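Long-range contacts in odorant-binding protein 1F (Rattus norvegicus, PDB 3FIQ), which probably binds a wide variety of chemical odorants, as a secreted small-molecule carrier of the lipocalin family found in nasal epithelium: residues 4-8 with 89-93; 14-20 with 118-124; 49-55 with 66-72. All coordinates share one frame. Numbering follows the deposited sequence.

Contact 1: residues 4-8 with 89-93; sequences NLDIS and HVLKK
Residues 4-8 form an irregular extended segment, with Leu5, Asp6 and Ile7 all at beta-like backbone angles. They lie across residues 89-93, and the end-to-end directions of the touching parts (CA 4 to 7 against CA 89 to 93) differ by 70°. The closest CA atoms are those of Leu5 and Val90, 5.6 Å apart; Asn4 CA and Leu91 CA are 6.2 Å apart. About 375 Å² is buried, summed over both sides.

Leu5, in the mt rotamer, points toward the strand. Leu5 CB lies 3.9 Å from Val90 CG1. Leu5 CD1 makes van der Waals contacts with the backbone, 3.7 Å from Leu91 O and 3.7 Å from Lys92 CA. Ile7 has chi1 p and chi2 t; Ile7 CG2 is 4.0 Å from Val90 CG2 and 4.0 Å from Lys93 CD. Val90, with chi1 t, thus meets both residues. Asn4 CB sits 3.5 Å from His89 CD2, at the ring edge.

The strand turns a corner at Leu91 (phi/psi -95°/-31°), between beta-like residues. Leu91 and Lys92 both face Phe99, a classic beta bulge. The N-terminal segment crosses the barrel end on the side of Val90, as is common in lipocalins, and leads into helix 9-12, with Ser8 at its N-cap.

The direct polar link is a 2.7 Å hydrogen bond from Lys93 NZ to Asp6 O. Lys93 has chi1 p, then three t angles; Lys93 NZ also forms a salt bridge with Glu11. One water donates to Leu5 O at 3.1 Å and accepts from Val90 N at 2.9 Å.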
loop_
_atom_site.group_PDB
_atom_site.type_symbol
_atom_site.label_atom_id
_atom_site.label_comp_id
_atom_site.label_asym_id
_atom_site.label_seq_id
_atom_site.Cartn_x
_atom_site.Cartn_y
_atom_site.Cartn_z
ATOM N N ASN A 4 6.675 15.082 2.496
ATOM C CA ASN A 4 6.671 13.899 1.637
ATOM C C ASN A 4 6.790 14.224 0.124
ATOM O O ASN A 4 7.135 15.355 -0.278
ATOM C CB ASN A 4 5.427 13.040 1.924
ATOM C CG ASN A 4 4.132 13.825 1.794
ATOM O OD1 ASN A 4 3.462 14.126 2.790
ATOM N ND2 ASN A 4 3.782 14.182 0.564
ATOM N N LEU A 5 6.521 13.209 -0.697
ATOM C CA LEU A 5 6.764 13.272 -2.125
ATOM C C LEU A 5 5.465 13.321 -2.904
ATOM O O LEU A 5 4.608 12.479 -2.711
ATOM C CB LEU A 5 7.464 12.010 -2.534
ATOM C CG LEU A 5 8.836 11.799 -1.939
ATOM C CD1 LEU A 5 9.341 10.461 -2.306
ATOM C CD2 LEU A 5 9.723 12.905 -2.478
ATOM N N ASP A 6 5.326 14.267 -3.817
ATOM C CA ASP A 6 4.086 14.348 -4.589
ATOM C C ASP A 6 4.123 13.290 -5.702
ATOM O O ASP A 6 5.170 12.838 -6.088
ATOM C CB ASP A 6 3.904 15.734 -5.223
ATOM C CG ASP A 6 3.726 16.844 -4.192
ATOM O OD1 ASP A 6 2.845 16.750 -3.317
ATOM O OD2 ASP A 6 4.466 17.849 -4.285
ATOM N N ILE A 7 2.961 12.890 -6.183
ATOM C CA ILE A 7 2.877 12.046 -7.374
ATOM C C ILE A 7 1.977 12.681 -8.425
ATOM O O ILE A 7 0.992 13.382 -8.128
ATOM C CB ILE A 7 2.313 10.636 -7.050
ATOM C CG1 ILE A 7 1.094 10.758 -6.159
ATOM C CG2 ILE A 7 3.353 9.830 -6.441
ATOM C CD1 ILE A 7 0.551 9.421 -5.683
ATOM N N SER A 8 2.333 12.410 -9.671
ATOM C CA SER A 8 1.601 12.950 -10.794
ATOM C C SER A 8 0.849 11.877 -11.492
ATOM O O SER A 8 1.125 10.718 -11.374
ATOM C CB SER A 8 2.573 13.592 -11.763
ATOM O OG SER A 8 3.288 12.620 -12.403
ATOM N N HIS A 89 0.516 8.299 2.456
ATOM C CA HIS A 89 1.351 9.210 1.688
ATOM C C HIS A 89 2.551 8.457 1.122
ATOM O O HIS A 89 2.805 7.312 1.487
ATOM C CB HIS A 89 1.765 10.455 2.533
ATOM C CG HIS A 89 2.710 10.192 3.670
ATOM N ND1 HIS A 89 2.342 9.594 4.852
ATOM C CD2 HIS A 89 4.019 10.504 3.820
ATOM C CE1 HIS A 89 3.385 9.531 5.670
ATOM N NE2 HIS A 89 4.416 10.052 5.056
ATOM N N VAL A 90 3.324 9.112 0.253
ATOM C CA VAL A 90 4.429 8.457 -0.436
ATOM C C VAL A 90 5.735 8.693 0.315
ATOM O O VAL A 90 6.052 9.818 0.642
ATOM C CB VAL A 90 4.523 9.042 -1.839
ATOM C CG1 VAL A 90 5.773 8.447 -2.581
ATOM C CG2 VAL A 90 3.242 8.718 -2.623
ATOM N N LEU A 91 6.423 7.654 0.690
ATOM C CA LEU A 91 7.678 7.784 1.383
ATOM C C LEU A 91 8.830 7.722 0.416
ATOM O O LEU A 91 9.895 8.314 0.640
ATOM C CB LEU A 91 7.926 6.620 2.352
ATOM C CG LEU A 91 7.039 6.348 3.473
ATOM C CD1 LEU A 91 7.488 5.092 4.237
ATOM C CD2 LEU A 91 7.014 7.560 4.393
ATOM N N LYS A 92 8.696 6.988 -0.663
ATOM C CA LYS A 92 9.778 6.837 -1.618
ATOM C C LYS A 92 9.188 6.518 -2.937
ATOM O O LYS A 92 8.217 5.809 -3.041
ATOM C CB LYS A 92 10.724 5.709 -1.237
ATOM C CG LYS A 92 11.690 5.252 -2.355
ATOM C CD LYS A 92 12.095 3.790 -2.182
ATOM C CE LYS A 92 12.714 3.228 -3.431
ATOM N NZ LYS A 92 14.142 3.581 -3.438
ATOM N N LYS A 93 9.779 7.041 -3.999
ATOM C CA LYS A 93 9.269 6.654 -5.299
ATOM C C LYS A 93 10.388 6.654 -6.347
ATOM O O LYS A 93 11.275 7.524 -6.324
ATOM C CB LYS A 93 8.116 7.507 -5.797
ATOM C CG LYS A 93 8.337 8.967 -5.863
ATOM C CD LYS A 93 7.324 9.727 -6.763
ATOM C CE LYS A 93 8.024 11.026 -7.173
ATOM N NZ LYS A 93 7.186 12.056 -7.731
HETATM O O HOH W 1 2.645 11.899 -0.342
#

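Contact 2: residues 14-20 with 118-124; sequences GDWRTLY and AGKREDL
Leu19 and Trp16 provide the apolar centre. Leu19, in the mt rotamer, points toward residues 118-124. Leu19 CD1 lies 4.2 Å from Leu124 CD2, and Leu19 CD2 is 3.3 Å from Arg121 O. Leu124 is also mt, and Leu124 CD1 reaches Tyr20 CD2 at 3.8 Å. Trp16 has chi1 m and chi2 near 85°, with Trp16 CE3 3.9 Å from Ala118 CB. Trp16 NE1 donates a hydrogen bond to Val12 O. Gly14, Asp15 and Trp16 form the Gly-X-Trp motif of lipocalins, at the start of the first barrel strand.

Strand 14-23 pairs here with the end of strand 111-119, and this pairing closes the barrel. Arg17 and Gly119 form an antiparallel hydrogen-bonded pair, CA-CA 5.2 Å. Arg17 N to Gly119 O is 2.9 Å and Gly119 N to Arg17 O is 2.7 Å. Thr18 and Ala118 follow as a non-hydrogen-bonded pair, CA-CA 4.6 Å. A CB on Gly119 would come tight against Leu19 CD1. After Gly119 the chain leaves the sheet as a loop that wraps past Leu19.

At one edge a water joins Tyr20 OH (2.8 Å) and Leu124 N (3.0 Å). At the other, Lys120 has chi angles m, t, t, m. Lys120 CG is 3.8 Å from the centroid of the Trp16 six-membered ring, a CH-pi contact. One face of the indole is thus covered by the Lys120 side chain. Lys120 NZ, 4.0 Å from the centroid of the Trp16 five-membered ring, makes a cation-pi contact and at the same time donates to Asp15 O at 2.9 Å.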
loop_
_atom_site.group_PDB
_atom_site.type_symbol
_atom_site.label_atom_id
_atom_site.label_comp_id
_atom_site.label_asym_id
_atom_site.label_seq_id
_atom_site.Cartn_x
_atom_site.Cartn_y
_atom_site.Cartn_z
ATOM N N GLY A 14 -1.773 3.485 -14.196
ATOM C CA GLY A 14 -1.438 2.214 -14.804
ATOM C C GLY A 14 -1.561 1.072 -13.826
ATOM O O GLY A 14 -2.045 1.289 -12.707
ATOM N N ASP A 15 -1.087 -0.103 -14.233
ATOM C CA ASP A 15 -1.164 -1.273 -13.379
ATOM C C ASP A 15 -0.015 -1.258 -12.379
ATOM O O ASP A 15 1.107 -0.855 -12.692
ATOM C CB ASP A 15 -1.034 -2.504 -14.261
ATOM C CG ASP A 15 -2.243 -2.774 -15.140
ATOM O OD1 ASP A 15 -3.346 -2.279 -14.930
ATOM O OD2 ASP A 15 -2.057 -3.603 -16.083
ATOM N N TRP A 16 -0.310 -1.769 -11.180
ATOM C CA TRP A 16 0.648 -1.879 -10.081
ATOM C C TRP A 16 0.308 -3.141 -9.357
ATOM O O TRP A 16 -0.815 -3.615 -9.379
ATOM C CB TRP A 16 0.519 -0.718 -9.083
ATOM C CG TRP A 16 1.024 0.597 -9.610
ATOM C CD1 TRP A 16 0.308 1.456 -10.357
ATOM C CD2 TRP A 16 2.335 1.155 -9.484
ATOM N NE1 TRP A 16 1.078 2.518 -10.686
ATOM C CE2 TRP A 16 2.338 2.346 -10.166
ATOM C CE3 TRP A 16 3.490 0.771 -8.803
ATOM C CZ2 TRP A 16 3.459 3.198 -10.222
ATOM C CZ3 TRP A 16 4.575 1.585 -8.845
ATOM C CH2 TRP A 16 4.575 2.781 -9.545
ATOM N N ARG A 17 1.294 -3.685 -8.674
ATOM C CA ARG A 17 1.103 -4.836 -7.822
ATOM C C ARG A 17 1.743 -4.579 -6.499
ATOM O O ARG A 17 2.560 -3.682 -6.329
ATOM C CB ARG A 17 1.821 -6.079 -8.418
ATOM C CG ARG A 17 3.355 -5.969 -8.497
ATOM C CD ARG A 17 4.009 -7.044 -9.383
ATOM N NE ARG A 17 3.765 -8.359 -8.875
ATOM C CZ ARG A 17 3.866 -9.514 -9.531
ATOM N NH1 ARG A 17 4.279 -9.562 -10.793
ATOM N NH2 ARG A 17 3.557 -10.651 -8.893
ATOM N N THR A 18 1.329 -5.355 -5.501
ATOM C CA THR A 18 1.928 -5.251 -4.177
ATOM C C THR A 18 3.021 -6.260 -4.048
ATOM O O THR A 18 2.792 -7.484 -4.177
ATOM C CB THR A 18 0.908 -5.506 -3.105
ATOM O OG1 THR A 18 -0.172 -4.585 -3.219
ATOM C CG2 THR A 18 1.533 -5.332 -1.698
ATOM N N LEU A 19 4.207 -5.771 -3.679
ATOM C CA LEU A 19 5.349 -6.649 -3.425
ATOM C C LEU A 19 5.502 -7.052 -1.979
ATOM O O LEU A 19 5.651 -8.242 -1.683
ATOM C CB LEU A 19 6.645 -5.990 -3.907
ATOM C CG LEU A 19 6.714 -5.599 -5.387
ATOM C CD1 LEU A 19 8.126 -5.154 -5.766
ATOM C CD2 LEU A 19 6.329 -6.751 -6.242
ATOM N N TYR A 20 5.446 -6.071 -1.049
ATOM C CA TYR A 20 5.609 -6.330 0.350
ATOM C C TYR A 20 4.664 -5.441 1.119
ATOM O O TYR A 20 4.362 -4.329 0.693
ATOM C CB TYR A 20 7.033 -5.989 0.837
ATOM C CG TYR A 20 8.123 -6.889 0.283
ATOM C CD1 TYR A 20 8.471 -8.050 0.964
ATOM C CD2 TYR A 20 8.765 -6.582 -0.885
ATOM C CE1 TYR A 20 9.437 -8.905 0.412
ATOM C CE2 TYR A 20 9.692 -7.449 -1.443
ATOM C CZ TYR A 20 10.071 -8.548 -0.766
ATOM O OH TYR A 20 11.012 -9.382 -1.346
ATOM N N ALA A 118 4.515 -0.922 -3.562
ATOM C CA ALA A 118 3.807 -1.153 -4.835
ATOM C C ALA A 118 4.845 -1.139 -5.957
ATOM O O ALA A 118 5.801 -0.386 -5.903
ATOM C CB ALA A 118 2.799 -0.062 -5.080
ATOM N N GLY A 119 4.633 -1.983 -6.929
ATOM C CA GLY A 119 5.584 -2.126 -8.019
ATOM C C GLY A 119 5.011 -2.311 -9.402
ATOM O O GLY A 119 3.925 -2.794 -9.548
ATOM N N LYS A 120 5.852 -1.999 -10.392
ATOM C CA LYS A 120 5.611 -2.356 -11.801
ATOM C C LYS A 120 6.552 -3.432 -12.231
ATOM O O LYS A 120 6.712 -3.678 -13.408
ATOM C CB LYS A 120 5.692 -1.158 -12.720
ATOM C CG LYS A 120 4.643 -0.102 -12.472
ATOM C CD LYS A 120 4.718 1.046 -13.440
ATOM C CE LYS A 120 3.529 1.942 -13.348
ATOM N NZ LYS A 120 2.206 1.471 -13.927
ATOM N N ARG A 121 7.177 -4.075 -11.261
ATOM C CA ARG A 121 8.047 -5.227 -11.490
ATOM C C ARG A 121 7.848 -6.220 -10.306
ATOM O O ARG A 121 7.253 -5.833 -9.304
ATOM C CB ARG A 121 9.480 -4.771 -11.556
ATOM C CG ARG A 121 9.946 -4.021 -10.334
ATOM C CD ARG A 121 11.251 -3.457 -10.528
ATOM N NE ARG A 121 12.231 -4.501 -10.735
ATOM C CZ ARG A 121 13.308 -4.346 -11.488
ATOM N NH1 ARG A 121 13.518 -3.197 -12.114
ATOM N NH2 ARG A 121 14.157 -5.332 -11.612
ATOM N N GLU A 122 8.437 -7.418 -10.380
ATOM C CA GLU A 122 8.102 -8.448 -9.407
ATOM C C GLU A 122 8.996 -8.406 -8.176
ATOM O O GLU A 122 8.663 -9.005 -7.163
ATOM C CB GLU A 122 8.146 -9.861 -10.029
ATOM C CG GLU A 122 9.491 -10.447 -10.275
ATOM C CD GLU A 122 9.421 -11.969 -10.417
ATOM O OE1 GLU A 122 8.291 -12.483 -10.627
ATOM O OE2 GLU A 122 10.487 -12.625 -10.318
ATOM N N ASP A 123 10.137 -7.753 -8.250
ATOM C CA ASP A 123 11.100 -7.793 -7.117
ATOM C C ASP A 123 11.657 -6.443 -6.710
ATOM O O ASP A 123 11.810 -5.573 -7.539
ATOM C CB ASP A 123 12.310 -8.694 -7.445
ATOM C CG ASP A 123 12.914 -8.445 -8.849
ATOM O OD1 ASP A 123 13.581 -7.398 -9.108
ATOM O OD2 ASP A 123 12.765 -9.360 -9.703
ATOM N N LEU A 124 12.009 -6.304 -5.435
ATOM C CA LEU A 124 12.960 -5.302 -4.980
ATOM C C LEU A 124 14.376 -5.815 -5.151
ATOM O O LEU A 124 14.672 -7.025 -4.999
ATOM C CB LEU A 124 12.743 -4.975 -3.493
ATOM C CG LEU A 124 11.414 -4.279 -3.177
ATOM C CD1 LEU A 124 11.369 -3.976 -1.650
ATOM C CD2 LEU A 124 11.246 -3.007 -4.014
HETATM O O HOH W 2 11.610 -8.875 -4.009
#

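Contact 3: residues 49-55 with 66-72; sequences QELKIIF and HTVVGQK. With EDO (1,2-ethanediol), chain E.
A side-chain hydrogen-bond chain from Gln49 through Gln71 to Glu50 closes one end of this otherwise regular strand pair. Gln49 NE2 donates to Gln71 OE1 and to Lys72 O, both at 2.9 Å. Gln71 NE2 in turn donates to Glu50 OE1 at 2.9 Å. A water also donates to Gln71 OE1 at 2.7 Å. The motif is an antiparallel beta hairpin of the lipocalin barrel, made by strands 50-59 and 62-72.

The local axes approach to 4.5 Å, with N-to-C directions 157° apart. Leu51 pairs with Gly70, Ile53 with Val68 and Phe55 with His66 as hydrogen-bonded pairs. Each has two N-H...O hydrogen bonds of 2.8 to 3.0 Å, for example Ile53 N to Val68 O at 2.9 Å. Glu50-Gln71, Lys52-Val69 and Ile54-Thr67 are the non-hydrogen-bonded pairs. Lys72 N to Gln49 O, 2.9 Å, continues the backbone pairing.

The side chains alternate. Leu51, Ile53, Phe55 and Val68 are buried on one face, where Leu51 and Ile53 meet Phe88. Ile53 CB is 4.0 Å from Val68 CG2. Glu50, Lys52, Ile54, Thr67, Val69 and Gln71 occupy the other face. Phe55 has chi1 p, and His66 CB lies over the face of the Phe55 ring, 3.8 Å from its centroid, a CH-pi contact. A 1,2-ethanediol, probably from the crystallisation liquor, is hydrogen-bonded through its O2 to Thr67 OG1 at 2.8 Å.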
loop_
_atom_site.group_PDB
_atom_site.type_symbol
_atom_site.label_atom_id
_atom_site.label_comp_id
_atom_site.label_asym_id
_atom_site.label_seq_id
_atom_site.Cartn_x
_atom_site.Cartn_y
_atom_site.Cartn_z
ATOM N N GLN A 49 -5.400 14.847 -7.340
ATOM C CA GLN A 49 -6.253 15.210 -6.191
ATOM C C GLN A 49 -7.090 13.974 -5.772
ATOM O O GLN A 49 -7.343 13.742 -4.593
ATOM C CB GLN A 49 -7.165 16.401 -6.498
ATOM C CG GLN A 49 -8.315 16.646 -5.484
ATOM C CD GLN A 49 -7.816 16.985 -4.100
ATOM O OE1 GLN A 49 -6.874 17.817 -3.977
ATOM N NE2 GLN A 49 -8.414 16.334 -3.022
ATOM N N GLU A 50 -7.492 13.197 -6.750
ATOM C CA GLU A 50 -8.420 12.108 -6.547
ATOM C C GLU A 50 -7.748 10.858 -7.051
ATOM O O GLU A 50 -7.659 10.676 -8.267
ATOM C CB GLU A 50 -9.763 12.416 -7.256
ATOM C CG GLU A 50 -10.933 11.612 -6.834
ATOM C CD GLU A 50 -12.320 12.256 -7.224
ATOM O OE1 GLU A 50 -12.865 13.253 -6.603
ATOM O OE2 GLU A 50 -12.837 11.738 -8.182
ATOM N N LEU A 51 -7.297 9.989 -6.153
ATOM C CA LEU A 51 -6.495 8.798 -6.522
ATOM C C LEU A 51 -7.303 7.556 -6.323
ATOM O O LEU A 51 -7.563 7.113 -5.192
ATOM C CB LEU A 51 -5.220 8.750 -5.639
ATOM C CG LEU A 51 -4.309 7.529 -5.769
ATOM C CD1 LEU A 51 -3.798 7.330 -7.156
ATOM C CD2 LEU A 51 -3.100 7.744 -4.854
ATOM N N LYS A 52 -7.659 6.923 -7.449
ATOM C CA LYS A 52 -8.408 5.683 -7.403
ATOM C C LYS A 52 -7.473 4.509 -7.387
ATOM O O LYS A 52 -6.654 4.355 -8.311
ATOM C CB LYS A 52 -9.279 5.600 -8.656
ATOM C CG LYS A 52 -10.586 6.403 -8.613
ATOM C CD LYS A 52 -10.420 7.823 -8.916
ATOM C CE LYS A 52 -9.897 8.101 -10.351
ATOM N NZ LYS A 52 -9.618 9.563 -10.371
ATOM N N ILE A 53 -7.577 3.661 -6.373
ATOM C CA ILE A 53 -6.746 2.477 -6.292
ATOM C C ILE A 53 -7.656 1.265 -6.331
ATOM O O ILE A 53 -8.539 1.133 -5.526
ATOM C CB ILE A 53 -5.911 2.499 -5.005
ATOM C CG1 ILE A 53 -5.009 3.743 -4.944
ATOM C CG2 ILE A 53 -5.112 1.207 -4.916
ATOM C CD1 ILE A 53 -4.247 3.831 -3.618
ATOM N N ILE A 54 -7.397 0.354 -7.274
ATOM C CA ILE A 54 -8.138 -0.912 -7.364
ATOM C C ILE A 54 -7.180 -1.966 -6.819
ATOM O O ILE A 54 -5.981 -2.008 -7.192
ATOM C CB ILE A 54 -8.525 -1.245 -8.804
ATOM C CG1 ILE A 54 -9.517 -0.188 -9.293
ATOM C CG2 ILE A 54 -9.138 -2.656 -8.883
ATOM C CD1 ILE A 54 -9.816 -0.268 -10.805
ATOM N N PHE A 55 -7.677 -2.804 -5.920
ATOM C CA PHE A 55 -6.884 -3.873 -5.317
ATOM C C PHE A 55 -7.761 -5.064 -5.010
ATOM O O PHE A 55 -8.981 -4.952 -5.003
ATOM C CB PHE A 55 -6.200 -3.389 -4.029
ATOM C CG PHE A 55 -7.099 -2.977 -2.918
ATOM C CD1 PHE A 55 -7.485 -1.650 -2.804
ATOM C CD2 PHE A 55 -7.478 -3.862 -1.906
ATOM C CE1 PHE A 55 -8.310 -1.242 -1.712
ATOM C CE2 PHE A 55 -8.212 -3.429 -0.819
ATOM C CZ PHE A 55 -8.664 -2.133 -0.732
ATOM N N HIS A 66 -11.703 -4.590 -4.706
ATOM C CA HIS A 66 -12.080 -3.351 -4.034
ATOM C C HIS A 66 -11.551 -2.145 -4.763
ATOM O O HIS A 66 -10.503 -2.168 -5.448
ATOM C CB HIS A 66 -11.469 -3.350 -2.625
ATOM C CG HIS A 66 -12.037 -4.384 -1.717
ATOM N ND1 HIS A 66 -13.153 -4.104 -0.952
ATOM C CD2 HIS A 66 -11.687 -5.649 -1.424
ATOM C CE1 HIS A 66 -13.444 -5.160 -0.219
ATOM N NE2 HIS A 66 -12.615 -6.135 -0.537
ATOM N N THR A 67 -12.252 -1.016 -4.592
ATOM C CA THR A 67 -11.736 0.243 -5.070
ATOM C C THR A 67 -11.838 1.207 -3.915
ATOM O O THR A 67 -12.841 1.257 -3.226
ATOM C CB THR A 67 -12.559 0.852 -6.228
ATOM O OG1 THR A 67 -12.678 -0.093 -7.264
ATOM C CG2 THR A 67 -11.889 2.088 -6.721
ATOM N N VAL A 68 -10.786 2.000 -3.706
ATOM C CA VAL A 68 -10.825 3.133 -2.759
ATOM C C VAL A 68 -10.482 4.364 -3.557
ATOM O O VAL A 68 -9.745 4.307 -4.543
ATOM C CB VAL A 68 -9.903 3.033 -1.545
ATOM C CG1 VAL A 68 -10.344 1.960 -0.665
ATOM C CG2 VAL A 68 -8.455 2.794 -1.942
ATOM N N VAL A 69 -11.029 5.505 -3.156
ATOM C CA VAL A 69 -10.653 6.791 -3.702
ATOM C C VAL A 69 -10.006 7.592 -2.612
ATOM O O VAL A 69 -10.632 7.972 -1.661
ATOM C CB VAL A 69 -11.857 7.549 -4.269
ATOM C CG1 VAL A 69 -11.455 8.855 -4.944
ATOM C CG2 VAL A 69 -12.615 6.689 -5.273
ATOM N N GLY A 70 -8.700 7.851 -2.755
ATOM C CA GLY A 70 -8.017 8.764 -1.847
ATOM C C GLY A 70 -8.183 10.193 -2.299
ATOM O O GLY A 70 -8.096 10.544 -3.450
ATOM N N GLN A 71 -8.480 11.041 -1.330
ATOM C CA GLN A 71 -8.516 12.520 -1.502
ATOM C C GLN A 71 -7.298 13.136 -0.943
ATOM O O GLN A 71 -7.001 12.988 0.225
ATOM C CB GLN A 71 -9.742 13.074 -0.869
ATOM C CG GLN A 71 -11.015 12.654 -1.650
ATOM C CD GLN A 71 -11.120 13.306 -3.032
ATOM O OE1 GLN A 71 -10.531 14.378 -3.329
ATOM N NE2 GLN A 71 -11.905 12.682 -3.896
ATOM N N LYS A 72 -6.568 13.846 -1.818
ATOM C CA LYS A 72 -5.342 14.539 -1.413
ATOM C C LYS A 72 -5.650 15.790 -0.564
ATOM O O LYS A 72 -6.595 16.495 -0.827
ATOM C CB LYS A 72 -4.520 14.965 -2.653
ATOM C CG LYS A 72 -3.109 15.357 -2.248
ATOM C CD LYS A 72 -2.187 15.519 -3.429
ATOM C CE LYS A 72 -0.730 15.757 -2.926
ATOM N NZ LYS A 72 0.189 16.169 -4.065
HETATM C C1 EDO E . -16.225 -1.567 -6.410
HETATM O O1 EDO E . -15.631 -0.469 -5.748
HETATM C C2 EDO E . -15.180 -2.680 -6.261
HETATM O O2 EDO E . -13.985 -2.526 -7.127
HETATM O O HOH W 3 -12.089 16.088 -4.713
#

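Overall arrangement
All three contacts reach one antiparallel sheet, the curled barrel of the lipocalin fold. Contacts 1 and 3 touch, with centres 15 Å apart. Asp6 OD1 and Lys72 NZ form a 2.8 Å salt bridge, and Ile7 CD1 packs 4.1 Å from Leu51 CD2. Contact 2 touches neither; its nearest atoms are about 6 Å from each, and its centre is 15 Å from that of contact 1 and 17 Å from that of contact 3. Contact 3 is nested in the loops closed by the other two, whose segments alternate along the chain. Its face with Leu51, Ile53, Phe55 and Val68 is consistent with lining the lipocalin ligand cavity. The ethanediol at Thr67 lies on the other face and does not mark that cavity.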